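Local coordinates for protein aminotransferase, classes I and II (Silicibacter pomeroyi DSS-3, PDB 3H14) that probably uses pyridoxal 5'-phosphate to transfer the amino group of L-aspartate to 2-oxoglutarate, giving oxaloacetate and L-glutamate, at residues D286-N291 with S360-T365; K293-R298 with A366-G371; S229-M234 with A279-N284; H35-Q40 with G339-P344. One frame throughout, in Å; residues are numbered along the deposited sequence.

Interaction 1. Residues D286-N291 with S360-T365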
loop_
_atom_site.group_PDB
_atom_site.type_symbol
_atom_site.label_atom_id
_atom_site.label_comp_id
_atom_site.label_asym_id
_atom_site.label_seq_id
_atom_site.Cartn_x
_atom_site.Cartn_y
_atom_site.Cartn_z
ATOM N N ASP A 286 -9.497 -5.420 14.798
ATOM C CA ASP A 286 -9.185 -6.026 16.112
ATOM C C ASP A 286 -8.212 -7.179 15.952
ATOM O O ASP A 286 -7.300 -7.358 16.761
ATOM C CB ASP A 286 -10.450 -6.528 16.850
ATOM C CG ASP A 286 -11.397 -5.403 17.261
ATOM O OD1 ASP A 286 -10.952 -4.239 17.421
ATOM O OD2 ASP A 286 -12.613 -5.681 17.394
ATOM N N VAL A 287 -8.390 -7.965 14.899
ATOM C CA VAL A 287 -7.461 -9.018 14.588
ATOM C C VAL A 287 -6.063 -8.465 14.278
ATOM O O VAL A 287 -5.074 -8.936 14.808
ATOM C CB VAL A 287 -7.974 -9.888 13.428
ATOM C CG1 VAL A 287 -6.924 -10.852 13.023
ATOM C CG2 VAL A 287 -9.269 -10.655 13.872
ATOM N N TYR A 288 -5.986 -7.435 13.453
ATOM C CA TYR A 288 -4.681 -6.830 13.173
ATOM C C TYR A 288 -4.045 -6.289 14.462
ATOM O O TYR A 288 -2.847 -6.430 14.642
ATOM C CB TYR A 288 -4.784 -5.685 12.165
ATOM C CG TYR A 288 -5.391 -6.003 10.810
ATOM C CD1 TYR A 288 -5.175 -7.200 10.181
ATOM C CD2 TYR A 288 -6.135 -5.053 10.139
ATOM C CE1 TYR A 288 -5.747 -7.453 8.935
ATOM C CE2 TYR A 288 -6.689 -5.293 8.909
ATOM C CZ TYR A 288 -6.485 -6.475 8.309
ATOM O OH TYR A 288 -7.060 -6.734 7.090
ATOM N N LYS A 289 -4.852 -5.668 15.333
ATOM C CA LYS A 289 -4.336 -5.117 16.590
ATOM C C LYS A 289 -3.714 -6.212 17.436
ATOM O O LYS A 289 -2.632 -6.038 17.996
ATOM C CB LYS A 289 -5.433 -4.359 17.348
ATOM C CG LYS A 289 -5.727 -3.027 16.716
ATOM C CD LYS A 289 -7.071 -2.477 17.059
ATOM C CE LYS A 289 -7.143 -0.994 16.744
ATOM N NZ LYS A 289 -8.511 -0.494 17.006
ATOM N N ALA A 290 -4.383 -7.370 17.501
ATOM C CA ALA A 290 -3.899 -8.515 18.266
ATOM C C ALA A 290 -2.624 -9.096 17.658
ATOM O O ALA A 290 -1.682 -9.441 18.382
ATOM C CB ALA A 290 -5.016 -9.614 18.352
ATOM N N ASN A 291 -2.571 -9.181 16.325
ATOM C CA ASN A 291 -1.404 -9.742 15.646
ATOM C C ASN A 291 -0.170 -8.871 15.793
ATOM O O ASN A 291 0.930 -9.397 15.924
ATOM C CB ASN A 291 -1.664 -9.910 14.152
ATOM C CG ASN A 291 -2.758 -10.908 13.865
ATOM O OD1 ASN A 291 -3.271 -11.578 14.783
ATOM N ND2 ASN A 291 -3.137 -11.010 12.596
ATOM N N SER A 360 4.227 -9.711 6.718
ATOM C CA SER A 360 2.842 -9.283 6.719
ATOM C C SER A 360 2.126 -10.023 7.839
ATOM O O SER A 360 2.356 -11.193 8.023
ATOM C CB SER A 360 2.166 -9.572 5.363
ATOM O OG SER A 360 0.756 -9.279 5.476
ATOM N N TYR A 361 1.288 -9.339 8.595
ATOM C CA TYR A 361 0.500 -9.990 9.634
ATOM C C TYR A 361 -1.010 -9.891 9.350
ATOM O O TYR A 361 -1.812 -9.839 10.260
ATOM C CB TYR A 361 0.901 -9.497 11.035
ATOM C CG TYR A 361 0.875 -8.011 11.317
ATOM C CD1 TYR A 361 2.032 -7.228 11.242
ATOM C CD2 TYR A 361 -0.294 -7.384 11.700
ATOM C CE1 TYR A 361 1.987 -5.860 11.499
ATOM C CE2 TYR A 361 -0.334 -6.043 11.962
ATOM C CZ TYR A 361 0.816 -5.284 11.888
ATOM O OH TYR A 361 0.729 -3.942 12.149
ATOM N N ALA A 362 -1.372 -9.942 8.071
ATOM C CA ALA A 362 -2.758 -9.766 7.633
ATOM C C ALA A 362 -3.609 -11.036 7.802
ATOM O O ALA A 362 -4.829 -10.962 7.647
ATOM C CB ALA A 362 -2.780 -9.308 6.183
ATOM N N ARG A 363 -3.020 -12.151 8.204
ATOM C CA ARG A 363 -3.764 -13.401 8.443
ATOM C C ARG A 363 -4.383 -13.540 9.846
ATOM O O ARG A 363 -4.219 -12.665 10.701
ATOM C CB ARG A 363 -2.842 -14.578 8.135
ATOM C CG ARG A 363 -2.391 -14.705 6.655
ATOM C CD ARG A 363 -3.515 -15.197 5.791
ATOM N NE ARG A 363 -3.250 -15.188 4.351
ATOM C CZ ARG A 363 -3.244 -16.273 3.574
ATOM N NH1 ARG A 363 -3.472 -17.481 4.077
ATOM N NH2 ARG A 363 -3.001 -16.152 2.273
ATOM N N ALA A 364 -5.133 -14.627 10.071
ATOM C CA ALA A 364 -5.775 -14.891 11.364
ATOM C C ALA A 364 -4.748 -14.928 12.492
ATOM O O ALA A 364 -3.595 -15.289 12.269
ATOM C CB ALA A 364 -6.526 -16.261 11.318
ATOM N N THR A 365 -5.168 -14.606 13.712
ATOM C CA THR A 365 -4.237 -14.568 14.836
ATOM C C THR A 365 -3.594 -15.926 15.085
ATOM O O THR A 365 -2.399 -16.016 15.380
ATOM C CB THR A 365 -4.939 -14.019 16.080
ATOM O OG1 THR A 365 -5.408 -12.698 15.773
ATOM C CG2 THR A 365 -4.028 -14.012 17.296
#

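Interaction 2. Residues K293-R298 with A366-G371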
loop_
_atom_site.group_PDB
_atom_site.type_symbol
_atom_site.label_atom_id
_atom_site.label_comp_id
_atom_site.label_asym_id
_atom_site.label_seq_id
_atom_site.Cartn_x
_atom_site.Cartn_y
_atom_site.Cartn_z
ATOM N N LYS A 293 0.474 -6.750 18.224
ATOM C CA LYS A 293 0.897 -6.950 19.617
ATOM C C LYS A 293 1.825 -8.170 19.697
ATOM O O LYS A 293 2.902 -8.092 20.252
ATOM C CB LYS A 293 -0.352 -7.058 20.521
ATOM C CG LYS A 293 -0.161 -6.881 22.085
ATOM C CD LYS A 293 -1.504 -6.894 22.786
ATOM C CE LYS A 293 -1.431 -6.734 24.316
ATOM N NZ LYS A 293 -1.791 -5.334 24.760
ATOM N N LEU A 294 1.406 -9.293 19.126
ATOM C CA LEU A 294 2.233 -10.494 18.984
ATOM C C LEU A 294 3.545 -10.306 18.232
ATOM O O LEU A 294 4.609 -10.802 18.666
ATOM C CB LEU A 294 1.443 -11.581 18.249
ATOM C CG LEU A 294 1.046 -12.918 18.888
ATOM C CD1 LEU A 294 0.856 -12.878 20.428
ATOM C CD2 LEU A 294 -0.192 -13.409 18.184
HETATM N N MSE A 295 3.497 -9.636 17.082
HETATM C CA MSE A 295 4.734 -9.355 16.331
HETATM C C MSE A 295 5.749 -8.540 17.159
HETATM O O MSE A 295 6.949 -8.853 17.185
HETATM C CB MSE A 295 4.424 -8.595 15.030
HETATM C CG MSE A 295 3.557 -9.369 14.019
HETATM SE SE MSE A 295 4.345 -10.928 13.304
HETATM C CE MSE A 295 5.354 -10.134 11.780
ATOM N N LEU A 296 5.250 -7.502 17.808
ATOM C CA LEU A 296 6.091 -6.574 18.588
ATOM C C LEU A 296 6.759 -7.260 19.781
ATOM O O LEU A 296 7.957 -7.030 20.031
ATOM C CB LEU A 296 5.280 -5.356 19.025
ATOM C CG LEU A 296 5.105 -4.403 17.846
ATOM C CD1 LEU A 296 4.023 -3.410 18.095
ATOM C CD2 LEU A 296 6.435 -3.696 17.513
ATOM N N GLU A 297 6.012 -8.129 20.466
ATOM C CA GLU A 297 6.583 -8.975 21.524
ATOM C C GLU A 297 7.553 -10.065 21.022
ATOM O O GLU A 297 8.638 -10.252 21.595
ATOM C CB GLU A 297 5.464 -9.617 22.384
ATOM N N ARG A 298 7.187 -10.798 19.976
ATOM C CA ARG A 298 7.865 -12.065 19.681
ATOM C C ARG A 298 8.984 -12.016 18.632
ATOM O O ARG A 298 9.880 -12.848 18.630
ATOM C CB ARG A 298 6.817 -13.140 19.340
ATOM C CG ARG A 298 5.778 -13.337 20.474
ATOM C CD ARG A 298 4.890 -14.658 20.341
ATOM N NE ARG A 298 5.722 -15.852 20.158
ATOM C CZ ARG A 298 5.334 -16.989 19.579
ATOM N NH1 ARG A 298 4.092 -17.151 19.138
ATOM N NH2 ARG A 298 6.207 -17.964 19.443
ATOM N N ALA A 366 -4.361 -17.002 14.923
ATOM C CA ALA A 366 -3.789 -18.366 15.064
ATOM C C ALA A 366 -2.656 -18.653 14.062
ATOM O O ALA A 366 -1.665 -19.333 14.379
ATOM C CB ALA A 366 -4.902 -19.417 14.913
ATOM N N ASP A 367 -2.807 -18.151 12.846
ATOM C CA ASP A 367 -1.741 -18.264 11.823
ATOM C C ASP A 367 -0.467 -17.483 12.258
ATOM O O ASP A 367 0.634 -17.935 12.048
ATOM C CB ASP A 367 -2.200 -17.676 10.483
ATOM C CG ASP A 367 -3.153 -18.575 9.736
ATOM O OD1 ASP A 367 -3.895 -19.309 10.408
ATOM O OD2 ASP A 367 -3.161 -18.522 8.482
ATOM N N ILE A 368 -0.649 -16.277 12.786
ATOM C CA ILE A 368 0.473 -15.446 13.258
ATOM C C ILE A 368 1.156 -16.131 14.452
ATOM O O ILE A 368 2.372 -16.281 14.471
ATOM C CB ILE A 368 0.004 -14.008 13.609
ATOM C CG1 ILE A 368 -0.472 -13.257 12.348
ATOM C CG2 ILE A 368 1.079 -13.211 14.331
ATOM C CD1 ILE A 368 0.176 -13.658 11.035
ATOM N N GLU A 369 0.363 -16.589 15.422
ATOM C CA GLU A 369 0.913 -17.356 16.532
ATOM C C GLU A 369 1.736 -18.515 16.010
ATOM O O GLU A 369 2.867 -18.707 16.421
ATOM C CB GLU A 369 -0.194 -17.855 17.460
ATOM C CG GLU A 369 -0.830 -16.756 18.289
ATOM C CD GLU A 369 -1.992 -17.221 19.200
ATOM O OE1 GLU A 369 -2.683 -18.227 18.867
ATOM O OE2 GLU A 369 -2.233 -16.530 20.241
ATOM N N GLU A 370 1.164 -19.294 15.096
ATOM C CA GLU A 370 1.879 -20.392 14.457
ATOM C C GLU A 370 3.140 -19.959 13.703
ATOM O O GLU A 370 4.203 -20.624 13.787
ATOM C CB GLU A 370 0.937 -21.153 13.519
ATOM C CG GLU A 370 1.536 -22.379 12.826
ATOM C CD GLU A 370 1.868 -23.520 13.779
ATOM O OE1 GLU A 370 1.138 -23.703 14.783
ATOM O OE2 GLU A 370 2.859 -24.225 13.514
ATOM N N GLY A 371 3.048 -18.853 12.974
ATOM C CA GLY A 371 4.208 -18.351 12.261
ATOM C C GLY A 371 5.366 -17.990 13.183
ATOM O O GLY A 371 6.525 -18.286 12.893
#

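Interaction 3. Residues S229-M234 with A279-N284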
loop_
_atom_site.group_PDB
_atom_site.type_symbol
_atom_site.label_atom_id
_atom_site.label_comp_id
_atom_site.label_asym_id
_atom_site.label_seq_id
_atom_site.Cartn_x
_atom_site.Cartn_y
_atom_site.Cartn_z
ATOM N N SER A 229 -9.374 -2.064 -1.237
ATOM C CA SER A 229 -8.663 -3.322 -1.188
ATOM C C SER A 229 -8.129 -3.708 0.200
ATOM O O SER A 229 -7.813 -4.882 0.409
ATOM C CB SER A 229 -7.507 -3.326 -2.193
ATOM O OG SER A 229 -6.587 -2.278 -1.905
ATOM N N LYS A 230 -8.018 -2.737 1.120
ATOM C CA LYS A 230 -7.324 -2.932 2.398
ATOM C C LYS A 230 -8.265 -2.887 3.621
ATOM O O LYS A 230 -8.761 -3.920 4.025
ATOM C CB LYS A 230 -6.156 -1.954 2.548
ATOM C CG LYS A 230 -5.217 -1.909 1.352
ATOM C CD LYS A 230 -4.462 -3.237 1.078
ATOM C CE LYS A 230 -3.546 -3.031 -0.129
ATOM N NZ LYS A 230 -2.966 -4.227 -0.762
ATOM N N TYR A 231 -8.491 -1.730 4.226
ATOM C CA TYR A 231 -9.454 -1.637 5.329
ATOM C C TYR A 231 -10.828 -2.164 4.899
ATOM O O TYR A 231 -11.521 -2.834 5.660
ATOM C CB TYR A 231 -9.633 -0.205 5.769
ATOM C CG TYR A 231 -10.675 -0.075 6.841
ATOM C CD1 TYR A 231 -10.427 -0.544 8.151
ATOM C CD2 TYR A 231 -11.921 0.439 6.558
ATOM C CE1 TYR A 231 -11.410 -0.451 9.150
ATOM C CE2 TYR A 231 -12.880 0.565 7.553
ATOM C CZ TYR A 231 -12.623 0.117 8.836
ATOM O OH TYR A 231 -13.620 0.235 9.769
ATOM N N PHE A 232 -11.227 -1.858 3.670
ATOM C CA PHE A 232 -12.560 -2.319 3.214
ATOM C C PHE A 232 -12.589 -3.749 2.718
ATOM O O PHE A 232 -13.657 -4.261 2.425
ATOM C CB PHE A 232 -13.149 -1.343 2.216
ATOM C CG PHE A 232 -13.389 -0.019 2.818
ATOM C CD1 PHE A 232 -14.488 0.180 3.651
ATOM C CD2 PHE A 232 -12.500 1.018 2.609
ATOM C CE1 PHE A 232 -14.712 1.396 4.261
ATOM C CE2 PHE A 232 -12.720 2.243 3.179
ATOM C CZ PHE A 232 -13.845 2.432 4.032
ATOM N N SER A 233 -11.401 -4.378 2.644
ATOM C CA SER A 233 -11.262 -5.828 2.461
ATOM C C SER A 233 -11.838 -6.339 1.151
ATOM O O SER A 233 -12.324 -7.462 1.104
ATOM C CB SER A 233 -11.887 -6.571 3.649
ATOM O OG SER A 233 -11.411 -7.922 3.726
HETATM N N MSE A 234 -11.738 -5.545 0.080
HETATM C CA MSE A 234 -12.205 -5.959 -1.235
HETATM C C MSE A 234 -11.085 -6.079 -2.257
HETATM O O MSE A 234 -11.216 -5.671 -3.416
HETATM C CB MSE A 234 -13.293 -4.989 -1.723
HETATM C CG MSE A 234 -14.480 -5.029 -0.859
HETATM SE SE MSE A 234 -15.843 -3.778 -1.410
HETATM C CE MSE A 234 -16.125 -4.480 -3.190
ATOM N N ALA A 279 -18.938 -2.669 11.651
ATOM C CA ALA A 279 -18.730 -3.708 12.668
ATOM C C ALA A 279 -17.767 -4.791 12.207
ATOM O O ALA A 279 -16.853 -5.164 12.938
ATOM C CB ALA A 279 -20.089 -4.342 13.101
ATOM N N GLU A 280 -17.989 -5.335 11.009
ATOM C CA GLU A 280 -17.130 -6.386 10.507
ATOM C C GLU A 280 -15.732 -5.859 10.247
ATOM O O GLU A 280 -14.768 -6.507 10.595
ATOM C CB GLU A 280 -17.680 -7.038 9.234
ATOM C CG GLU A 280 -16.853 -8.196 8.795
ATOM C CD GLU A 280 -17.436 -8.981 7.614
ATOM O OE1 GLU A 280 -18.648 -8.873 7.360
ATOM O OE2 GLU A 280 -16.653 -9.687 6.929
ATOM N N LEU A 281 -15.630 -4.701 9.622
ATOM C CA LEU A 281 -14.298 -4.157 9.273
ATOM C C LEU A 281 -13.491 -3.785 10.508
ATOM O O LEU A 281 -12.270 -3.895 10.518
ATOM C CB LEU A 281 -14.429 -2.977 8.326
ATOM C CG LEU A 281 -15.204 -3.311 7.047
ATOM C CD1 LEU A 281 -15.366 -2.117 6.164
ATOM C CD2 LEU A 281 -14.581 -4.449 6.294
ATOM N N GLN A 282 -14.157 -3.351 11.564
ATOM C CA GLN A 282 -13.466 -3.111 12.827
ATOM C C GLN A 282 -13.074 -4.412 13.497
ATOM O O GLN A 282 -12.090 -4.443 14.212
ATOM C CB GLN A 282 -14.294 -2.200 13.764
ATOM C CG GLN A 282 -14.338 -0.744 13.249
ATOM C CD GLN A 282 -13.072 -0.002 13.549
ATOM O OE1 GLN A 282 -12.443 -0.254 14.576
ATOM N NE2 GLN A 282 -12.692 0.936 12.679
ATOM N N ALA A 283 -13.823 -5.494 13.258
ATOM C CA ALA A 283 -13.463 -6.819 13.781
ATOM C C ALA A 283 -12.172 -7.300 13.140
ATOM O O ALA A 283 -11.273 -7.841 13.818
ATOM C CB ALA A 283 -14.565 -7.804 13.516
ATOM N N ASN A 284 -12.084 -7.119 11.823
ATOM C CA ASN A 284 -10.842 -7.365 11.093
ATOM C C ASN A 284 -9.742 -6.549 11.713
ATOM O O ASN A 284 -8.671 -7.049 11.918
ATOM C CB ASN A 284 -10.947 -6.951 9.629
ATOM C CG ASN A 284 -11.996 -7.729 8.841
ATOM O OD1 ASN A 284 -12.445 -8.803 9.235
ATOM N ND2 ASN A 284 -12.376 -7.175 7.699
HETATM O O HOH W 1 -11.016 -4.238 7.877
#

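Interaction 4. Residues H35-Q40 with G339-P344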
loop_
_atom_site.group_PDB
_atom_site.type_symbol
_atom_site.label_atom_id
_atom_site.label_comp_id
_atom_site.label_asym_id
_atom_site.label_seq_id
_atom_site.Cartn_x
_atom_site.Cartn_y
_atom_site.Cartn_z
ATOM N N HIS A 35 1.560 -17.782 5.639
ATOM C CA HIS A 35 1.734 -16.814 4.552
ATOM C C HIS A 35 1.906 -15.467 5.188
ATOM O O HIS A 35 0.928 -14.858 5.579
ATOM C CB HIS A 35 0.539 -16.854 3.615
ATOM C CG HIS A 35 0.599 -17.986 2.654
ATOM N ND1 HIS A 35 1.239 -17.884 1.445
ATOM C CD2 HIS A 35 0.160 -19.261 2.740
ATOM C CE1 HIS A 35 1.179 -19.042 0.815
ATOM N NE2 HIS A 35 0.541 -19.899 1.586
HETATM N N MSE A 36 3.170 -15.081 5.396
HETATM C CA MSE A 36 3.549 -13.752 5.897
HETATM C C MSE A 36 4.178 -12.872 4.808
HETATM O O MSE A 36 4.829 -11.869 5.101
HETATM C CB MSE A 36 4.465 -13.886 7.125
HETATM C CG MSE A 36 3.747 -14.531 8.255
HETATM SE SE MSE A 36 4.833 -14.639 9.898
HETATM C CE MSE A 36 3.402 -14.574 11.174
ATOM N N GLU A 37 3.913 -13.224 3.562
ATOM C CA GLU A 37 4.477 -12.563 2.384
ATOM C C GLU A 37 3.513 -11.690 1.569
ATOM O O GLU A 37 3.975 -11.005 0.646
ATOM C CB GLU A 37 5.129 -13.581 1.440
ATOM C CG GLU A 37 4.227 -14.335 0.392
ATOM C CD GLU A 37 3.252 -15.330 0.990
ATOM O OE1 GLU A 37 2.974 -15.274 2.212
ATOM O OE2 GLU A 37 2.723 -16.155 0.215
ATOM N N VAL A 38 2.212 -11.726 1.876
ATOM C CA VAL A 38 1.216 -11.080 0.988
ATOM C C VAL A 38 0.830 -9.718 1.498
ATOM O O VAL A 38 0.773 -9.483 2.678
ATOM C CB VAL A 38 -0.059 -11.921 0.765
ATOM C CG1 VAL A 38 -0.843 -11.357 -0.446
ATOM C CG2 VAL A 38 0.265 -13.413 0.511
ATOM N N GLY A 39 0.600 -8.793 0.585
ATOM C CA GLY A 39 0.231 -7.468 0.960
ATOM C C GLY A 39 -1.252 -7.228 0.766
ATOM O O GLY A 39 -1.625 -6.260 0.144
ATOM N N GLN A 40 -2.073 -8.126 1.293
ATOM C CA GLN A 40 -3.529 -8.086 1.111
ATOM C C GLN A 40 -4.159 -8.687 2.345
ATOM O O GLN A 40 -3.553 -9.578 2.951
ATOM C CB GLN A 40 -3.985 -8.950 -0.065
ATOM C CG GLN A 40 -3.108 -8.934 -1.294
ATOM C CD GLN A 40 -3.503 -9.992 -2.322
ATOM O OE1 GLN A 40 -4.111 -11.028 -1.999
ATOM N NE2 GLN A 40 -3.150 -9.734 -3.568
ATOM N N GLY A 339 8.865 -23.219 7.052
ATOM C CA GLY A 339 7.497 -23.311 6.515
ATOM C C GLY A 339 6.726 -22.024 6.626
ATOM O O GLY A 339 5.476 -22.018 6.753
ATOM N N VAL A 340 7.477 -20.921 6.569
ATOM C CA VAL A 340 6.916 -19.577 6.672
ATOM C C VAL A 340 7.370 -18.779 5.471
ATOM O O VAL A 340 8.545 -18.794 5.129
ATOM C CB VAL A 340 7.302 -18.834 7.987
ATOM C CG1 VAL A 340 6.691 -17.443 8.016
ATOM C CG2 VAL A 340 6.788 -19.592 9.238
ATOM N N ALA A 341 6.416 -18.083 4.832
ATOM C CA ALA A 341 6.695 -17.264 3.644
ATOM C C ALA A 341 6.822 -15.812 4.055
ATOM O O ALA A 341 5.977 -15.319 4.718
ATOM C CB ALA A 341 5.574 -17.411 2.576
ATOM N N VAL A 342 7.939 -15.200 3.710
ATOM C CA VAL A 342 8.204 -13.798 3.987
ATOM C C VAL A 342 8.760 -13.181 2.716
ATOM O O VAL A 342 9.182 -13.900 1.812
ATOM C CB VAL A 342 9.172 -13.615 5.186
ATOM C CG1 VAL A 342 8.618 -14.357 6.435
ATOM C CG2 VAL A 342 10.570 -14.055 4.829
ATOM N N THR A 343 8.806 -11.850 2.646
ATOM C CA THR A 343 9.196 -11.165 1.411
ATOM C C THR A 343 10.555 -10.488 1.528
ATOM O O THR A 343 10.733 -9.644 2.392
ATOM C CB THR A 343 8.200 -10.045 1.066
ATOM O OG1 THR A 343 6.867 -10.599 0.993
ATOM C CG2 THR A 343 8.584 -9.421 -0.273
ATOM N N PRO A 344 11.481 -10.802 0.626
ATOM C CA PRO A 344 12.736 -10.075 0.673
ATOM C C PRO A 344 12.534 -8.574 0.411
ATOM O O PRO A 344 11.607 -8.192 -0.315
ATOM C CB PRO A 344 13.545 -10.681 -0.463
ATOM C CG PRO A 344 12.891 -11.923 -0.814
ATOM C CD PRO A 344 11.485 -11.844 -0.411
HETATM O O HOH W 2 5.529 -9.556 3.595
#

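Interaction 1. Residues D286-N291 with S360-T365
Asn291 reaches from helix 278-302 into the bend formed by residues 361-365, and each atom of its side chain meets something there. CB packs obliquely against the Tyr361 ring, 3.8 Å from CD2. With CG anti to the carbonyl carbon (chi1 -64°), the amide is carried into the turn. OD1 accepts a short bond from Thr365 OG1, at 2.6 Å. ND2 gives its hydrogens to two backbone carbonyls. On the side of OD1 it meets Arg363 O at 2.7 Å, with a bent N-H...O angle of 132°; on the side of CB it meets Tyr361 O at 2.9 Å, straighter at 164° and close to the amide plane. Three bonds thus fix the rotation of the amide. The turn joins strand 356-360 to helix 365-381, with Ala364 at the N-cap; through Asn291, helix 278-302 holds this strand-to-helix connection of the aminotransferase. Val287 CG1 lies 3.6 Å from Thr365 OG1 and closes over the hydroxyl one helical turn before Asn291. On another side of helix 278-302, Tyr288 brings the edge of its ring to the backbone of Ala362, its CE1 lying 3.8 Å from Ala362 O and near the ring plane.

Interaction 2. Residues K293-R298 with A366-G371
The guanidinium of Arg298 extends toward helix 365-381, where NH1 makes a weak hydrogen bond of 3.4 Å to Glu369 O, bent to 135°. Its stronger hold comes from salt bridges of NH2 to Asp373 and Glu376, farther along the same helix. The two helices form a nearly parallel pair, the axes of the short segments 10.4 Å apart and inclined by 11°, and they pack side by side in a class I aminotransferase, one following the strand-to-helix turn that the other holds. Nearer the start of both segments the contact is apolar. Leu294 points at the second helix and turns CD2 to Glu369 CG and Ile368 CG2, at 3.4 Å and 4.1 Å. Both torsions of the leucine lie away from staggered positions (chi1 -116°, chi2 28°), which leaves the shorter approach doubtful. CG of Glu369 meets the leucine, while the chain continues extended and carries the carboxylate to the exposed margin; Glu369 OE2 is 6.5 Å from Arg298 NH1, too far for a direct ion pair. On the buried side, Met295, a selenomethionine, crosses Ile368 at about a right angle. The same isoleucine methyl that faces Leu294 serves here too, with Met295 SE lying 4.1 Å from Ile368 CG2.

Interaction 3. Residues S229-M234 with A279-N284
Leu281 fills the tight part of this contact, pressed from helix 278-302 against the type I turn that runs from Lys230 to Ser233. Its CD1 meets Phe232 CD1 at 3.5 Å, the two side chains crossing at about a right angle, and its CB lies 3.6 Å from Tyr231 CZ. The two aromatics are locked together as well: Tyr231 CD2 stands 3.6 Å above the plane of the Phe232 ring, over its centre, while Trp84 meets Tyr231 edge-to-face. With CG anti to the backbone N (chi1 177°), the Tyr231 ring extends toward the helix, where its OH accepts a hydrogen bond of 3.1 Å from Gln282 NE2; ring and amide planes are 56° apart.

The other part is looser and bridged by a single water molecule. It donates to Tyr231 O at 2.7 Å and to Leu281 O at 2.9 Å, and accepts from Asn284 ND2, whose nearest approach to Ser233 is 4.1 Å, at CB. Ser233 OG turns instead to Thr43 and Gly44. The turn begins at Lys230, the lysine that closes a Ser-Phe-Ser-Lys sequence and that probably corresponds to the one forming the cofactor aldimine in class I aminotransferases.

Interaction 4. Residues H35-Q40 with G339-P344
Glu37 lays its carboxylate over the methyl of Ala341, with OE1 3.4 Å and CD 3.5 Å from Ala341 CB. Its CG lies between the backbone N and the carbonyl carbon (chi1 85°), and a further bend at chi2 (-69°) sets CD where it comes to that methyl. There Glu37 OE2 accepts a hydrogen bond of 2.6 Å from His35 ND1, nearly straight at 158° and using the syn lone pair, with OE2 close to the imidazole plane. The bond holds ring and carboxylate together on the face of the sheet shared by His35 and Ala341.

These two residues form a parallel bridge between strand 34-35, at the margin of the small mixed sheet, and strand 340-344. The bridge is made by backbone bonds on both sides of His35, Ala341 with Ile34 and Met36 N to Ala341 O, the latter weak at 2.9 Å. After it the pairing ends. A water molecule links the two segments farther on, donating to Met36 O at 2.8 Å and accepting from Thr343 OG1 at 3.1 Å. Met36, a selenomethionine, has an extended side chain beyond CG. It crosses Val340 obliquely, its SE 3.9 Å from Val340 CG1, the methyl that stands anti to its own backbone N, while Met36 CB touches Val342 CG1.

His35 NE2 is hydrogen-bonded to Glu27 of helix 17-28, so each ring nitrogen faces a glutamate. Two carboxylates around one imidazole would be expected to stabilise its protonated form and to make the Glu37 bond largely ionic.

Overall arrangement
Helix 278-302 runs through interactions 3, 1 and 2 in turn. Interactions 1 and 2, with centres 8 Å apart, share one interface: Asn291 ND2 packs 3.5 Å from Ile368 CG1. Interaction 4 borders both, through a probable hydrogen bond of 2.8 Å from Ser360 N to Met36 O and through Met36 CE, 3.4 Å from Ile368 CD1. Interaction 3 lies about 20 Å, centre to centre, from interactions 2 and 4, yet a probable hydrogen bond of 2.6 Å from Lys230 NZ to Gly39 O ties it to interaction 4. Because Lys230 is probably the cofactor lysine, this link would bring residues 35-40 to the margin of the active site.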